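Side-chain contacts in glyoxylate reductase (Paecilomyces sp. J18, PDB 3WNV), which probably catalyses the reduction of glyoxylate to glycolate with a nicotinamide cofactor, as a member of the D-isomer-specific 2-hydroxyacid dehydrogenase family: residues E37-N42 / S73-S78; A53-N58 / N309-A314; I109-A114 / I292-Y297; G158-G163 / H223-K228. One frame throughout, in Å; residues are numbered along the deposited sequence.

Contact 1. Residues E37-N42 / S73-S78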
loop_
_atom_site.group_PDB
_atom_site.type_symbol
_atom_site.label_atom_id
_atom_site.label_comp_id
_atom_site.label_asym_id
_atom_site.label_seq_id
_atom_site.Cartn_x
_atom_site.Cartn_y
_atom_site.Cartn_z
ATOM N N GLU A 37 -4.513 17.070 18.083
ATOM C CA GLU A 37 -5.137 18.107 18.907
ATOM C C GLU A 37 -4.621 19.483 18.500
ATOM O O GLU A 37 -5.395 20.436 18.314
ATOM C CB GLU A 37 -4.854 17.832 20.395
ATOM C CG GLU A 37 -5.379 18.885 21.370
ATOM C CD GLU A 37 -4.500 19.023 22.618
ATOM O OE1 GLU A 37 -3.598 19.898 22.625
ATOM O OE2 GLU A 37 -4.715 18.257 23.588
ATOM N N LYS A 38 -3.302 19.571 18.352
ATOM C CA LYS A 38 -2.645 20.811 17.969
ATOM C C LYS A 38 -2.918 21.168 16.501
ATOM O O LYS A 38 -3.064 22.347 16.172
ATOM C CB LYS A 38 -1.145 20.681 18.201
ATOM C CG LYS A 38 -0.330 21.887 17.781
ATOM C CD LYS A 38 -0.508 23.036 18.730
ATOM C CE LYS A 38 0.592 24.063 18.513
ATOM N NZ LYS A 38 0.977 24.130 17.063
ATOM N N PHE A 39 -2.975 20.166 15.624
ATOM C CA PHE A 39 -3.347 20.438 14.236
ATOM C C PHE A 39 -4.752 21.040 14.196
ATOM O O PHE A 39 -4.972 22.078 13.570
ATOM C CB PHE A 39 -3.212 19.208 13.339
ATOM C CG PHE A 39 -3.575 19.481 11.908
ATOM C CD1 PHE A 39 -2.675 20.127 11.068
ATOM C CD2 PHE A 39 -4.832 19.143 11.411
ATOM C CE1 PHE A 39 -3.025 20.420 9.763
ATOM C CE2 PHE A 39 -5.183 19.446 10.101
ATOM C CZ PHE A 39 -4.270 20.078 9.281
ATOM N N LEU A 40 -5.696 20.428 14.906
ATOM C CA LEU A 40 -7.059 20.959 14.910
ATOM C C LEU A 40 -7.141 22.349 15.511
ATOM O O LEU A 40 -7.909 23.174 15.029
ATOM C CB LEU A 40 -8.049 19.984 15.572
ATOM C CG LEU A 40 -8.175 18.590 14.964
ATOM C CD1 LEU A 40 -9.016 17.726 15.866
ATOM C CD2 LEU A 40 -8.783 18.612 13.578
ATOM N N GLU A 41 -6.338 22.623 16.544
ATOM C CA GLU A 41 -6.266 23.960 17.128
ATOM C C GLU A 41 -5.755 24.992 16.126
ATOM O O GLU A 41 -6.271 26.101 16.075
ATOM C CB GLU A 41 -5.385 23.969 18.383
ATOM C CG GLU A 41 -6.131 23.613 19.667
ATOM C CD GLU A 41 -5.197 23.368 20.847
ATOM O OE1 GLU A 41 -4.031 23.828 20.796
ATOM O OE2 GLU A 41 -5.635 22.705 21.818
ATOM N N ASN A 42 -4.750 24.620 15.329
ATOM C CA ASN A 42 -4.229 25.524 14.308
ATOM C C ASN A 42 -5.316 25.846 13.305
ATOM O O ASN A 42 -5.505 26.995 12.944
ATOM C CB ASN A 42 -3.034 24.900 13.558
ATOM C CG ASN A 42 -1.767 24.826 14.407
ATOM O OD1 ASN A 42 -1.724 25.350 15.525
ATOM N ND2 ASN A 42 -0.723 24.184 13.867
ATOM N N SER A 73 -13.785 18.172 8.291
ATOM C CA SER A 73 -14.782 19.134 8.720
ATOM C C SER A 73 -14.139 20.366 9.373
ATOM O O SER A 73 -14.657 21.468 9.252
ATOM C CB SER A 73 -15.761 18.469 9.696
ATOM O OG SER A 73 -16.805 19.371 10.035
ATOM N N ALA A 74 -13.000 20.169 10.039
ATOM C CA ALA A 74 -12.219 21.257 10.643
ATOM C C ALA A 74 -11.335 22.040 9.659
ATOM O O ALA A 74 -10.890 23.140 9.985
ATOM C CB ALA A 74 -11.331 20.701 11.767
ATOM N N LEU A 75 -11.015 21.479 8.499
ATOM C CA LEU A 75 -10.152 22.221 7.550
ATOM C C LEU A 75 -10.786 23.559 7.157
ATOM O O LEU A 75 -12.003 23.680 7.099
ATOM C CB LEU A 75 -9.880 21.382 6.298
ATOM C CG LEU A 75 -9.019 20.131 6.469
ATOM C CD1 LEU A 75 -8.911 19.351 5.162
ATOM C CD2 LEU A 75 -7.613 20.478 7.044
ATOM N N PRO A 76 -9.964 24.591 6.923
ATOM C CA PRO A 76 -10.517 25.879 6.511
ATOM C C PRO A 76 -11.168 25.758 5.137
ATOM O O PRO A 76 -10.771 24.927 4.296
ATOM C CB PRO A 76 -9.290 26.803 6.422
ATOM C CG PRO A 76 -8.149 26.056 7.000
ATOM C CD PRO A 76 -8.501 24.595 7.036
ATOM N N LYS A 77 -12.173 26.592 4.931
ATOM C CA LYS A 77 -12.930 26.608 3.688
ATOM C C LYS A 77 -12.052 26.867 2.454
ATOM O O LYS A 77 -12.419 26.494 1.321
ATOM C CB LYS A 77 -14.037 27.650 3.827
ATOM C CG LYS A 77 -15.117 27.664 2.782
ATOM C CD LYS A 77 -16.135 28.795 3.106
ATOM C CE LYS A 77 -17.308 28.816 2.117
ATOM N NZ LYS A 77 -18.143 27.609 2.307
ATOM N N SER A 78 -10.901 27.520 2.656
ATOM C CA SER A 78 -9.975 27.772 1.555
ATOM C C SER A 78 -9.421 26.504 0.872
ATOM O O SER A 78 -9.028 26.545 -0.294
ATOM C CB SER A 78 -8.801 28.605 2.070
ATOM O OG SER A 78 -8.268 28.009 3.260
#

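Contact 2. Residues A53-N58 / N309-A314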
loop_
_atom_site.group_PDB
_atom_site.type_symbol
_atom_site.label_atom_id
_atom_site.label_comp_id
_atom_site.label_asym_id
_atom_site.label_seq_id
_atom_site.Cartn_x
_atom_site.Cartn_y
_atom_site.Cartn_z
ATOM N N ALA A 53 -3.950 24.400 -0.784
ATOM C CA ALA A 53 -3.543 23.017 -1.048
ATOM C C ALA A 53 -2.684 22.468 0.067
ATOM O O ALA A 53 -1.896 23.194 0.653
ATOM C CB ALA A 53 -2.800 22.930 -2.342
ATOM N N ILE A 54 -2.766 21.158 0.282
ATOM C CA ILE A 54 -2.065 20.528 1.391
ATOM C C ILE A 54 -1.292 19.358 0.832
ATOM O O ILE A 54 -1.852 18.547 0.086
ATOM C CB ILE A 54 -3.062 19.971 2.423
ATOM C CG1 ILE A 54 -3.675 21.104 3.256
ATOM C CG2 ILE A 54 -2.368 18.943 3.353
ATOM C CD1 ILE A 54 -4.835 20.582 4.168
ATOM N N TYR A 55 -0.020 19.244 1.197
ATOM C CA TYR A 55 0.757 18.047 0.891
ATOM C C TYR A 55 0.715 17.185 2.127
ATOM O O TYR A 55 1.036 17.676 3.212
ATOM C CB TYR A 55 2.237 18.457 0.651
ATOM C CG TYR A 55 3.189 17.279 0.395
ATOM C CD1 TYR A 55 3.495 16.349 1.397
ATOM C CD2 TYR A 55 3.832 17.149 -0.829
ATOM C CE1 TYR A 55 4.392 15.262 1.165
ATOM C CE2 TYR A 55 4.714 16.084 -1.083
ATOM C CZ TYR A 55 4.977 15.144 -0.080
ATOM O OH TYR A 55 5.865 14.129 -0.339
ATOM N N ARG A 56 0.375 15.893 1.988
ATOM C CA ARG A 56 0.484 15.007 3.135
ATOM C C ARG A 56 0.944 13.659 2.655
ATOM O O ARG A 56 0.982 13.392 1.442
ATOM C CB ARG A 56 -0.865 14.883 3.875
ATOM C CG ARG A 56 -1.929 14.098 3.110
ATOM C CD ARG A 56 -3.192 13.936 3.952
ATOM N NE ARG A 56 -2.958 13.130 5.179
ATOM C CZ ARG A 56 -3.056 11.793 5.234
ATOM N NH1 ARG A 56 -3.339 11.080 4.144
ATOM N NH2 ARG A 56 -2.878 11.157 6.396
ATOM N N SER A 57 1.251 12.772 3.596
ATOM C CA SER A 57 1.675 11.411 3.230
ATOM C C SER A 57 1.092 10.328 4.145
ATOM O O SER A 57 0.553 10.637 5.218
ATOM C CB SER A 57 3.185 11.320 3.284
ATOM O OG SER A 57 3.645 11.586 4.612
ATOM N N ASN A 58 1.248 9.059 3.761
ATOM C CA ASN A 58 0.835 7.984 4.670
ATOM C C ASN A 58 1.599 8.066 5.983
ATOM O O ASN A 58 1.015 7.954 7.060
ATOM C CB ASN A 58 1.000 6.614 4.006
ATOM C CG ASN A 58 -0.165 6.272 3.080
ATOM O OD1 ASN A 58 -1.336 6.612 3.347
ATOM N ND2 ASN A 58 0.144 5.592 1.986
ATOM N N ASN A 309 4.268 17.627 -8.282
ATOM C CA ASN A 309 3.777 17.981 -9.611
ATOM C C ASN A 309 2.257 18.138 -9.649
ATOM O O ASN A 309 1.741 19.007 -10.355
ATOM C CB ASN A 309 4.278 16.974 -10.657
ATOM C CG ASN A 309 5.728 17.214 -11.031
ATOM O OD1 ASN A 309 6.174 18.345 -11.033
ATOM N ND2 ASN A 309 6.473 16.148 -11.316
ATOM N N ASN A 310 1.549 17.277 -8.918
ATOM C CA ASN A 310 0.121 17.476 -8.693
ATOM C C ASN A 310 -0.162 18.825 -8.041
ATOM O O ASN A 310 -1.019 19.553 -8.495
ATOM C CB ASN A 310 -0.457 16.373 -7.815
ATOM C CG ASN A 310 -0.916 15.185 -8.615
ATOM O OD1 ASN A 310 -1.997 15.226 -9.234
ATOM N ND2 ASN A 310 -0.115 14.114 -8.618
ATOM N N LEU A 311 0.556 19.147 -6.964
ATOM C CA LEU A 311 0.414 20.454 -6.326
ATOM C C LEU A 311 0.620 21.633 -7.263
ATOM O O LEU A 311 -0.144 22.595 -7.269
ATOM C CB LEU A 311 1.400 20.577 -5.169
ATOM C CG LEU A 311 0.955 19.846 -3.935
ATOM C CD1 LEU A 311 2.124 19.620 -2.972
ATOM C CD2 LEU A 311 -0.157 20.644 -3.297
ATOM N N ARG A 312 1.684 21.580 -8.037
ATOM C CA ARG A 312 2.003 22.667 -8.939
ATOM C C ARG A 312 0.910 22.813 -10.001
ATOM O O ARG A 312 0.480 23.931 -10.319
ATOM C CB ARG A 312 3.379 22.433 -9.581
ATOM C CG ARG A 312 3.736 23.502 -10.597
ATOM C CD ARG A 312 5.107 23.235 -11.189
ATOM N NE ARG A 312 6.185 23.509 -10.234
ATOM C CZ ARG A 312 6.680 24.732 -10.019
ATOM N NH1 ARG A 312 6.175 25.765 -10.678
ATOM N NH2 ARG A 312 7.670 24.930 -9.150
ATOM N N SER A 313 0.430 21.685 -10.509
ATOM C CA SER A 313 -0.657 21.709 -11.490
ATOM C C SER A 313 -1.919 22.306 -10.875
ATOM O O SER A 313 -2.624 23.097 -11.507
ATOM C CB SER A 313 -0.949 20.283 -11.965
ATOM O OG SER A 313 -1.897 20.296 -13.023
ATOM N N ALA A 314 -2.193 21.939 -9.633
ATOM C CA ALA A 314 -3.395 22.432 -8.950
ATOM C C ALA A 314 -3.355 23.952 -8.806
ATOM O O ALA A 314 -4.306 24.664 -9.156
ATOM C CB ALA A 314 -3.525 21.781 -7.610
#

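Contact 3. Residues I109-A114 / I292-Y297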
loop_
_atom_site.group_PDB
_atom_site.type_symbol
_atom_site.label_atom_id
_atom_site.label_comp_id
_atom_site.label_asym_id
_atom_site.label_seq_id
_atom_site.Cartn_x
_atom_site.Cartn_y
_atom_site.Cartn_z
ATOM N N ILE A 109 1.213 4.206 -9.987
ATOM C CA ILE A 109 2.255 4.046 -10.998
ATOM C C ILE A 109 3.667 4.534 -10.695
ATOM O O ILE A 109 4.507 4.322 -11.500
ATOM C CB ILE A 109 1.998 4.766 -12.316
ATOM C CG1 ILE A 109 0.551 4.685 -12.773
ATOM C CG2 ILE A 109 2.929 4.189 -13.371
ATOM C CD1 ILE A 109 0.394 5.188 -14.215
ATOM N N ALA A 110 3.946 5.024 -9.518
ATOM C CA ALA A 110 5.247 5.230 -8.980
ATOM C C ALA A 110 5.616 4.088 -8.033
ATOM O O ALA A 110 6.744 3.777 -7.914
ATOM C CB ALA A 110 5.339 6.532 -8.312
ATOM N N VAL A 111 4.627 3.511 -7.367
ATOM C CA VAL A 111 4.909 2.448 -6.393
ATOM C C VAL A 111 5.068 1.075 -7.037
ATOM O O VAL A 111 5.496 0.129 -6.363
ATOM C CB VAL A 111 3.792 2.343 -5.319
ATOM C CG1 VAL A 111 3.562 3.672 -4.614
ATOM C CG2 VAL A 111 2.508 1.859 -5.961
ATOM N N ASN A 112 4.754 0.940 -8.329
ATOM C CA ASN A 112 4.536 -0.395 -8.894
ATOM C C ASN A 112 5.783 -1.289 -8.903
ATOM O O ASN A 112 5.709 -2.461 -8.501
ATOM C CB ASN A 112 4.015 -0.307 -10.346
ATOM C CG ASN A 112 2.589 0.213 -10.441
ATOM O OD1 ASN A 112 1.946 0.486 -9.425
ATOM N ND2 ASN A 112 2.084 0.368 -11.689
ATOM N N ASN A 113 6.903 -0.762 -9.378
ATOM C CA ASN A 113 8.095 -1.594 -9.495
ATOM C C ASN A 113 8.589 -2.030 -8.131
ATOM O O ASN A 113 8.792 -3.226 -7.916
ATOM C CB ASN A 113 9.218 -0.875 -10.224
ATOM C CG ASN A 113 9.024 -0.891 -11.736
ATOM O OD1 ASN A 113 8.540 -1.875 -12.293
ATOM N ND2 ASN A 113 9.403 0.200 -12.401
ATOM N N ALA A 114 8.766 -1.080 -7.211
ATOM C CA ALA A 114 9.350 -1.435 -5.908
ATOM C C ALA A 114 8.509 -2.446 -5.147
ATOM O O ALA A 114 9.049 -3.408 -4.564
ATOM C CB ALA A 114 9.537 -0.185 -5.065
ATOM N N ILE A 292 8.469 -2.578 3.915
ATOM C CA ILE A 292 9.568 -1.899 3.249
ATOM C C ILE A 292 9.344 -1.723 1.744
ATOM O O ILE A 292 10.246 -1.237 1.053
ATOM C CB ILE A 292 10.929 -2.598 3.459
ATOM C CG1 ILE A 292 11.034 -3.930 2.684
ATOM C CG2 ILE A 292 11.255 -2.746 4.987
ATOM C CD1 ILE A 292 12.483 -4.470 2.700
ATOM N N GLY A 293 8.180 -2.118 1.268
ATOM C CA GLY A 293 7.849 -2.116 -0.169
ATOM C C GLY A 293 8.469 -0.983 -0.975
ATOM O O GLY A 293 9.277 -1.184 -1.867
ATOM N N THR A 294 8.128 0.246 -0.609
ATOM C CA THR A 294 8.601 1.409 -1.364
ATOM C C THR A 294 9.792 2.112 -0.735
ATOM O O THR A 294 10.137 3.226 -1.154
ATOM C CB THR A 294 7.440 2.409 -1.578
ATOM O OG1 THR A 294 6.858 2.736 -0.298
ATOM C CG2 THR A 294 6.364 1.796 -2.512
ATOM N N MET A 295 10.441 1.480 0.259
ATOM C CA MET A 295 11.538 2.141 0.928
ATOM C C MET A 295 12.831 2.072 0.129
ATOM O O MET A 295 13.807 1.530 0.606
ATOM C CB MET A 295 11.734 1.598 2.368
ATOM C CG MET A 295 10.518 1.907 3.264
ATOM S SD MET A 295 10.750 1.277 4.945
ATOM C CE MET A 295 12.368 1.908 5.322
ATOM N N THR A 296 12.813 2.635 -1.079
ATOM C CA THR A 296 14.062 2.860 -1.814
ATOM C C THR A 296 14.242 4.314 -2.203
ATOM O O THR A 296 13.297 5.099 -2.188
ATOM C CB THR A 296 14.112 2.053 -3.127
ATOM O OG1 THR A 296 13.046 2.464 -4.000
ATOM C CG2 THR A 296 14.043 0.523 -2.908
ATOM N N TYR A 297 15.462 4.677 -2.614
ATOM C CA TYR A 297 15.738 6.067 -2.901
ATOM C C TYR A 297 14.960 6.486 -4.120
ATOM O O TYR A 297 14.377 7.552 -4.156
ATOM C CB TYR A 297 17.230 6.252 -3.170
ATOM C CG TYR A 297 18.035 6.350 -1.896
ATOM C CD1 TYR A 297 18.104 7.555 -1.202
ATOM C CD2 TYR A 297 18.735 5.240 -1.391
ATOM C CE1 TYR A 297 18.819 7.662 -0.022
ATOM C CE2 TYR A 297 19.459 5.342 -0.200
ATOM C CZ TYR A 297 19.485 6.562 0.469
ATOM O OH TYR A 297 20.200 6.691 1.638
#

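Contact 4. Residues G158-G163 / H223-K228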
loop_
_atom_site.group_PDB
_atom_site.type_symbol
_atom_site.label_atom_id
_atom_site.label_comp_id
_atom_site.label_asym_id
_atom_site.label_seq_id
_atom_site.Cartn_x
_atom_site.Cartn_y
_atom_site.Cartn_z
ATOM N N GLY A 158 -1.926 -16.662 -8.190
ATOM C CA GLY A 158 -3.246 -16.031 -8.209
ATOM C C GLY A 158 -3.173 -14.631 -7.615
ATOM O O GLY A 158 -2.535 -14.394 -6.578
ATOM N N ILE A 159 -3.784 -13.678 -8.303
ATOM C CA ILE A 159 -3.717 -12.266 -7.904
ATOM C C ILE A 159 -5.160 -11.770 -7.685
ATOM O O ILE A 159 -5.983 -11.719 -8.608
ATOM C CB ILE A 159 -2.985 -11.394 -8.971
ATOM C CG1 ILE A 159 -1.532 -11.849 -9.160
ATOM C CG2 ILE A 159 -3.052 -9.876 -8.628
ATOM C CD1 ILE A 159 -0.794 -11.118 -10.294
ATOM N N LEU A 160 -5.477 -11.433 -6.447
ATOM C CA LEU A 160 -6.768 -10.770 -6.196
ATOM C C LEU A 160 -6.571 -9.256 -6.268
ATOM O O LEU A 160 -6.020 -8.683 -5.360
ATOM C CB LEU A 160 -7.279 -11.167 -4.810
ATOM C CG LEU A 160 -8.599 -10.525 -4.356
ATOM C CD1 LEU A 160 -9.713 -10.985 -5.277
ATOM C CD2 LEU A 160 -8.842 -10.937 -2.923
ATOM N N GLY A 161 -7.050 -8.621 -7.344
ATOM C CA GLY A 161 -6.861 -7.200 -7.547
ATOM C C GLY A 161 -5.676 -7.022 -8.461
ATOM O O GLY A 161 -4.572 -6.733 -8.033
ATOM N N MET A 162 -5.925 -7.257 -9.741
ATOM C CA MET A 162 -4.940 -7.093 -10.778
ATOM C C MET A 162 -5.032 -5.634 -11.223
ATOM O O MET A 162 -6.045 -5.177 -11.766
ATOM C CB MET A 162 -5.265 -8.057 -11.928
ATOM C CG MET A 162 -4.536 -7.789 -13.217
ATOM S SD MET A 162 -2.800 -8.205 -13.008
ATOM C CE MET A 162 -2.889 -9.985 -13.070
ATOM N N GLY A 163 -3.983 -4.889 -10.919
ATOM C CA GLY A 163 -3.903 -3.480 -11.231
ATOM C C GLY A 163 -2.470 -3.242 -11.624
ATOM O O GLY A 163 -1.814 -4.168 -12.106
ATOM N N HIS A 223 -10.703 -7.950 6.085
ATOM C CA HIS A 223 -10.908 -9.400 6.246
ATOM C C HIS A 223 -11.573 -10.093 5.059
ATOM O O HIS A 223 -12.257 -11.125 5.232
ATOM C CB HIS A 223 -11.755 -9.670 7.494
ATOM C CG HIS A 223 -11.071 -9.345 8.782
ATOM N ND1 HIS A 223 -11.540 -9.778 10.001
ATOM C CD2 HIS A 223 -9.925 -8.662 9.039
ATOM C CE1 HIS A 223 -10.737 -9.347 10.960
ATOM N NE2 HIS A 223 -9.750 -8.671 10.398
ATOM N N ILE A 224 -11.405 -9.555 3.861
ATOM C CA ILE A 224 -11.888 -10.272 2.688
ATOM C C ILE A 224 -11.324 -11.713 2.607
ATOM O O ILE A 224 -11.987 -12.612 2.088
ATOM C CB ILE A 224 -11.610 -9.494 1.396
ATOM C CG1 ILE A 224 -12.431 -10.054 0.235
ATOM C CG2 ILE A 224 -10.106 -9.415 1.118
ATOM C CD1 ILE A 224 -12.372 -9.172 -1.025
ATOM N N ILE A 225 -10.109 -11.936 3.119
ATOM C CA ILE A 225 -9.606 -13.301 3.337
ATOM C C ILE A 225 -9.744 -13.641 4.827
ATOM O O ILE A 225 -8.966 -13.199 5.646
ATOM C CB ILE A 225 -8.122 -13.420 2.863
ATOM C CG1 ILE A 225 -8.003 -12.906 1.419
ATOM C CG2 ILE A 225 -7.568 -14.859 3.014
ATOM C CD1 ILE A 225 -8.697 -13.784 0.436
ATOM N N GLY A 226 -10.791 -14.371 5.184
ATOM C CA GLY A 226 -10.938 -14.825 6.546
ATOM C C GLY A 226 -11.008 -16.347 6.572
ATOM O O GLY A 226 -10.574 -16.989 5.624
ATOM N N GLU A 227 -11.545 -16.909 7.653
ATOM C CA GLU A 227 -11.525 -18.366 7.859
ATOM C C GLU A 227 -12.104 -19.109 6.688
ATOM O O GLU A 227 -11.543 -20.125 6.245
ATOM C CB GLU A 227 -12.393 -18.728 9.053
ATOM C CG GLU A 227 -11.774 -18.547 10.396
ATOM C CD GLU A 227 -12.508 -19.381 11.429
ATOM O OE1 GLU A 227 -13.355 -20.203 11.011
ATOM O OE2 GLU A 227 -12.238 -19.220 12.635
ATOM N N LYS A 228 -13.255 -18.624 6.224
ATOM C CA LYS A 228 -14.003 -19.261 5.129
ATOM C C LYS A 228 -13.134 -19.343 3.876
ATOM O O LYS A 228 -13.081 -20.385 3.208
ATOM C CB LYS A 228 -15.285 -18.471 4.788
ATOM C CG LYS A 228 -16.611 -19.216 5.000
ATOM C CD LYS A 228 -17.702 -18.729 4.013
ATOM C CE LYS A 228 -17.679 -19.520 2.684
ATOM N NZ LYS A 228 -17.678 -21.037 2.855
#

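Contact 1. Residues E37-N42 / S73-S78
Phe-39 and Leu-75 make the inner part of this contact, and Leu-40 and Ala-74 the part nearer solvent. The methyl CD2 of Leu-75 comes up to the edge of the phenyl ring, close to its plane, and lies 4.0 Å from Phe-39 CE2; CZ of the same ring is just as near. CG anti to the backbone N (chi1 -179°) carries the ring of Phe-39 across from its own helix toward 73-78, where Leu-75 meets its edge. A flat, wholly apolar group suits a place where the helix underside meets several hydrophobic neighbours. Further out, CD2 of Leu-40 rests on Ala-74 CB at 3.8 Å. Ala-74 directs its methyl at the other helix, and its small size lets the backbones come within 6.7 Å, measured between the CA atoms of Leu-40 and Ala-74. Of the four touching residues Phe-39 alone is buried, and the two segments bury a modest 118 Å² in all. The charged residues Glu-37, Lys-38 and Glu-41 belong to the solvent side of helix 36-45, where Lys-38 NZ makes a weak hydrogen bond to Asn-42 OD1. Inward, Phe-39 packs on Leu-7 and Ile-9 of strand 5-9, meets Phe-31 edge-to-face and touches Leu-71, so that helix 36-45 lies both on the five-stranded parallel sheet and beside helix 69-74.

Contact 2. Residues A53-N58 / N309-A314
Leu-311 sets one methyl against Ala-53 and the other at the ring edge of Tyr-55. CD2 reaches the methyl of Ala-53, 3.6 Å from its CB, while CD1 fits into the bend between the beta carbon and the ring of Tyr-55: it is 3.7 Å from Tyr-55 CD2 and 3.8 Å from Tyr-55 CB. CD1 approaches in the ring plane, and the two side chains cross at about a right angle. A branched residue is well suited here, since one leucine can reach two strand residues; it accounts for 80 of the 153 Å² buried between the segments. Ala-53 and Tyr-55, two positions apart on the strand, serve the helix together, whereas Ile-54 turns its side chain to the other face. The alanine is short enough to admit the leucine, and a chi1 of 177° swings the tyrosine ring away from its own backbone N and sets it alongside the helix, where it also touches Glu-304, Val-307 and Leu-308. Its hydroxyl is hydrogen-bonded with Asn-85 ND2. The strand and helix segments run antiparallel, at 173°, with axes 9.5 Å apart. Strand 51-57 lies between strands 5-9 and 81-85 in the parallel sheet, and helix 297-317 packs on one face, where Leu-311 also reaches Cys-83 and Ala-314 touches Tyr-81.

Contact 3. Residues I109-A114 / I292-Y297
Consistent with the two interdomain crossings of this dehydrogenase family, Val-111 and Ala-114, where the chain enters helix 112-127, are set against Gly-293 and Thr-294. CG2 of Thr-294 meets Val-111 at an oblique crossing, 3.8 Å from Val-111 CB and 4.0 Å from Val-111 CG1. With OG1 of Thr-294 between the backbone N and the carbonyl carbon (chi1 54°), CG2 falls anti to the carbonyl carbon and presents the apolar branch to the valine. Ala-114 points its methyl at the turn, where CB meets Gly-293 O at 3.4 Å and Thr-294 CA at 4.1 Å; so small a group suits this close approach to a carbonyl oxygen. Segment 292-297 holds a type I beta turn from Ile-292 to Met-295, closed by Met-295 N to Ile-292 O at 2.8 Å, and it leads into helix 297-317, which returns to the sheet of the first domain. The two carboxylate oxygens of Asp-268 accept the backbone N-H groups of Ile-292 and Gly-293. Thr-296 is the N-cap of the following helix, its OG1 bonded to Thr-299 N. A sulfate, probably from the crystallisation liquor, lies about 4 Å from the side chain of Val-111.

Contact 4. Residues G158-G163 / H223-K228
Leu-160 meets Ile-224 and Ile-225 through a single methyl: its CD2 lies 4.4 Å from Ile-224 CD1 and equally 4.4 Å from Ile-225 CD1. These are loose contacts between branch ends, and the segments bury only 85 Å² together, 47 of it on the leucine. Its first torsion, near 180° (chi1 178°), extends Leu-160 from the last position of strand 156-160 toward the loop, and CD2 at its forked end serves both isoleucines. They differ in shape. Ile-224 stretches out, its chain extended at both torsions, and stays partly exposed; Ile-225 is folded at both and buried, packing on Phe-211 and Leu-213 of strand 210-213 and on Met-233. The apolar ends meet beside Phe-211, which touches both Leu-160 and Ile-225. Phe-201 and Leu-204 of helix 201-207 add to the hydrophobic surroundings of the leucine. Directly after Leu-160 the chain turns through Gly-161, whose positive phi of 97° favours a residue without a side chain, to Gly-163 at the N-cap of helix 164-175. Strand, glycine-rich turn and helix, with Gly-161, Gly-163 and Gly-166 matching GxGxxG, are consistent with the dinucleotide-binding turn of a Rossmann fold, and the leucine packs just before it.

Contacts 1 and 2 belong to the five-stranded domain and share a core: Leu-75 CD2 of contact 1 lies 4.0 Å from Ile-54 CD1, on the strand of contact 2, so Leu-75, just past helix 69-74, lies against one face of the strand and helix 297-317 against the other. Contact 4 sits in the seven-stranded domain on the opposite side of the chain's centre from contact 2, with centres about 31 Å apart. Contact 3 lies between, its centre about 19 Å from that of contact 2 and about 21 Å from that of contact 4, and its nearest atoms about 6 Å from contact 4. As in relatives, the cleft between the domains is probably where cofactor and substrate bind.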